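Local coordinates for protein adhesin (Neisseria gonorrhoeae, PDB 6GQ4) that probably acts as an adhesin on the gonococcal surface, is studied as a vaccine antigen, and may inhibit lysozyme as do related MliC-type proteins, at residues S78-Y81 / R82-I86. Residues are numbered along the deposited sequence; the frame is centred on the assembly and turned at random. Where two conformers were deposited one is given.
Sequences SKSY and RKQPI. With NA (sodium ion), chain B.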
ATOM      1  N   SER A  78       4.196  -9.829  -6.864  1.00 17.11           N
ATOM      2  CA  SER A  78       3.119 -10.777  -6.789  1.00 16.70           C
ATOM      3  C   SER A  78       3.390 -11.903  -5.766  1.00 16.31           C
ATOM      4  O   SER A  78       2.427 -12.494  -5.278  1.00 17.69           O
ATOM      5  CB  SER A  78       2.790 -11.301  -8.213  1.00 19.48           C
ATOM      6  OG  SER A  78       3.941 -11.893  -8.814  1.00 23.17           O
ATOM      7  N   LYS A  79       4.680 -12.209  -5.501  0.50 17.58           N
ATOM      8  CA  LYS A  79       5.102 -13.179  -4.485  0.50 21.11           C
ATOM      9  C   LYS A  79       4.909 -12.608  -3.070  0.50 21.49           C
ATOM     10  O   LYS A  79       4.340 -13.257  -2.200  0.50 29.58           O
ATOM     11  CB  LYS A  79       6.566 -13.580  -4.722  0.50 26.53           C
ATOM     12  CG  LYS A  79       6.814 -14.407  -5.973  0.50 32.56           C
ATOM     13  CD  LYS A  79       8.227 -14.944  -6.098  0.50 37.83           C
ATOM     14  CE  LYS A  79       9.267 -13.852  -6.222  0.50 38.78           C
ATOM     15  NZ  LYS A  79       9.055 -13.023  -7.432  0.50 33.10           N
ATOM     16  N   SER A  80       5.371 -11.368  -2.864  1.00 18.88           N
ATOM     17  CA  SER A  80       5.654 -10.816  -1.546  1.00 18.30           C
ATOM     18  C   SER A  80       4.479 -10.041  -0.932  1.00 15.81           C
ATOM     19  O   SER A  80       4.500  -9.829   0.285  1.00 17.39           O
ATOM     20  CB  SER A  80       6.873  -9.896  -1.567  1.00 19.20           C
ATOM     21  OG  SER A  80       6.523  -8.613  -2.093  1.00 16.54           O
ATOM     22  N   TYR A  81       3.537  -9.582  -1.769  1.00 14.68           N
ATOM     23  CA  TYR A  81       2.731  -8.437  -1.420  1.00 14.93           C
ATOM     24  C   TYR A  81       1.836  -8.751  -0.219  1.00 16.12           C
ATOM     25  O   TYR A  81       1.466  -7.802   0.538  1.00 19.17           O
ATOM     26  CB  TYR A  81       1.968  -7.862  -2.607  1.00 15.56           C
ATOM     27  CG  TYR A  81       0.764  -8.664  -2.959  1.00 14.04           C
ATOM     28  CD1 TYR A  81       0.911  -9.912  -3.565  1.00 13.55           C
ATOM     29  CD2 TYR A  81      -0.503  -8.301  -2.523  1.00 14.99           C
ATOM     30  CE1 TYR A  81      -0.207 -10.682  -3.860  1.00 14.28           C
ATOM     31  CE2 TYR A  81      -1.609  -9.057  -2.839  1.00 16.62           C
ATOM     32  CZ  TYR A  81      -1.453 -10.280  -3.451  1.00 14.30           C
ATOM     33  OH  TYR A  81      -2.555 -11.050  -3.699  1.00 17.99           O
ATOM     34  N   ARG A  82       1.422 -10.016  -0.029  1.00 14.75           N
ATOM     35  CA  ARG A  82       0.467 -10.267   1.063  1.00 16.75           C
ATOM     36  C   ARG A  82       1.149 -10.515   2.411  1.00 15.40           C
ATOM     37  O   ARG A  82       0.460 -10.670   3.433  1.00 21.10           O
ATOM     38  CB  ARG A  82      -0.440 -11.466   0.796  1.00 16.71           C
ATOM     39  CG  ARG A  82      -1.042 -11.552  -0.600  1.00 21.37           C
ATOM     40  CD  ARG A  82      -2.167 -12.595  -0.709  1.00 25.66           C
ATOM     41  NE  ARG A  82      -3.337 -12.214   0.061  1.00 26.74           N
ATOM     42  CZ  ARG A  82      -4.291 -11.348  -0.313  1.00 27.39           C
ATOM     43  NH1 ARG A  82      -4.450 -10.928  -1.577  1.00 21.68           N
ATOM     44  NH2 ARG A  82      -5.125 -10.950   0.625  1.00 24.41           N
ATOM     45  N   LYS A  83       2.478 -10.484   2.444  1.00 16.45           N
ATOM     46  CA  LYS A  83       3.215 -10.672   3.672  1.00 19.64           C
ATOM     47  C   LYS A  83       3.783  -9.357   4.197  1.00 17.23           C
ATOM     48  O   LYS A  83       4.269  -9.341   5.322  1.00 20.64           O
ATOM     49  CB  LYS A  83       4.362 -11.647   3.423  1.00 26.46           C
ATOM     50  CG  LYS A  83       3.936 -13.084   3.196  1.00 40.81           C
ATOM     51  CD  LYS A  83       5.105 -14.065   3.181  1.00 49.66           C
ATOM     52  CE  LYS A  83       6.023 -13.912   1.982  1.00 52.91           C
ATOM     53  NZ  LYS A  83       5.399 -14.458   0.758  1.00 58.09           N
ATOM     54  N   GLN A  84       3.774  -8.277   3.411  1.00 15.78           N
ATOM     55  CA  GLN A  84       4.528  -7.068   3.822  0.50 17.19           C
ATOM     56  C   GLN A  84       3.661  -6.211   4.753  1.00 16.99           C
ATOM     57  O   GLN A  84       2.495  -5.893   4.474  1.00 15.75           O
ATOM     58  CB  GLN A  84       5.023  -6.261   2.621  0.50 15.78           C
ATOM     59  CG  GLN A  84       6.015  -7.006   1.725  0.50 17.47           C
ATOM     60  CD  GLN A  84       7.395  -7.129   2.323  0.50 19.19           C
ATOM     61  OE1 GLN A  84       7.557  -7.323   3.528  0.50 23.99           O
ATOM     62  NE2 GLN A  84       8.413  -7.013   1.479  0.50 22.95           N
ATOM     63  N   PRO A  85       4.213  -5.780   5.901  1.00 17.11           N
ATOM     64  CA  PRO A  85       3.526  -4.779   6.699  1.00 17.43           C
ATOM     65  C   PRO A  85       3.631  -3.440   5.963  1.00 14.18           C
ATOM     66  O   PRO A  85       4.581  -3.245   5.173  1.00 14.85           O
ATOM     67  CB  PRO A  85       4.253  -4.781   8.038  1.00 23.20           C
ATOM     68  CG  PRO A  85       5.492  -5.576   7.858  1.00 24.34           C
ATOM     69  CD  PRO A  85       5.489  -6.196   6.488  1.00 21.20           C
ATOM     70  N   ILE A  86       2.678  -2.535   6.221  1.00 15.69           N
ATOM     71  CA  ILE A  86       2.625  -1.192   5.600  1.00 16.23           C
ATOM     72  C   ILE A  86       2.409  -0.107   6.677  1.00 15.71           C
ATOM     73  O   ILE A  86       1.979  -0.373   7.813  1.00 18.24           O
ATOM     74  CB  ILE A  86       1.509  -1.152   4.528  1.00 15.43           C
ATOM     75  CG1 ILE A  86       0.121  -1.131   5.170  1.00 15.22           C
ATOM     76  CG2 ILE A  86       1.642  -2.303   3.508  1.00 13.13           C
ATOM     77  CD1 ILE A  86      -0.950  -0.722   4.215  1.00 15.24           C
TER
HETATM   78 NA    NA B 201       0.926  -6.426   2.472  1.00 27.23          NA
HETATM   79  O   HOH W   1       2.227 -12.619  -0.995  1.00 21.70           O
HETATM   80  O   HOH W   2       1.700  -5.089   1.914  0.50 32.52           O
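Tyr-81 and Arg-82 run side by side, with the CG methylene of the arginine over one face of the phenol ring. Arg-82 CG sits 3.4 Å from the centroid of the Tyr-81 ring in a CH-pi contact, offset toward the rim and only 3.1 Å from Tyr-81 CZ. A bend at chi3 of Arg-82 (67°) carries the guanidinium to the hydroxyl end, on the same side of the ring plane as CG; its own plane stands nearly perpendicular to the ring, and within it Arg-82 NH1 donates to Tyr-81 OH at 2.8 Å. NH1 also reaches Thr-12 O, tying the pair to strand 9-16, while the largely buried ring meets Phe-29 edge-to-face. By contrast, the lysine side is loose and exposed: Lys-83 NZ folds back to Lys-79 O in a weak 3.4 Å bond, and a water links that same carbonyl to Arg-82 N. The backbone hydrogen bond from Lys-83 N to Ser-80 O (3.0 Å) closes a type I beta turn with Tyr-81 and Arg-82 at its corners. This turn, in the loop joining antiparallel strands 70-73 and 86-89, shares Tyr-81 O (2.4 Å from sodium) with a metal site completed by Gln-84 O (2.6 Å) and the Tyr-15 hydroxyl.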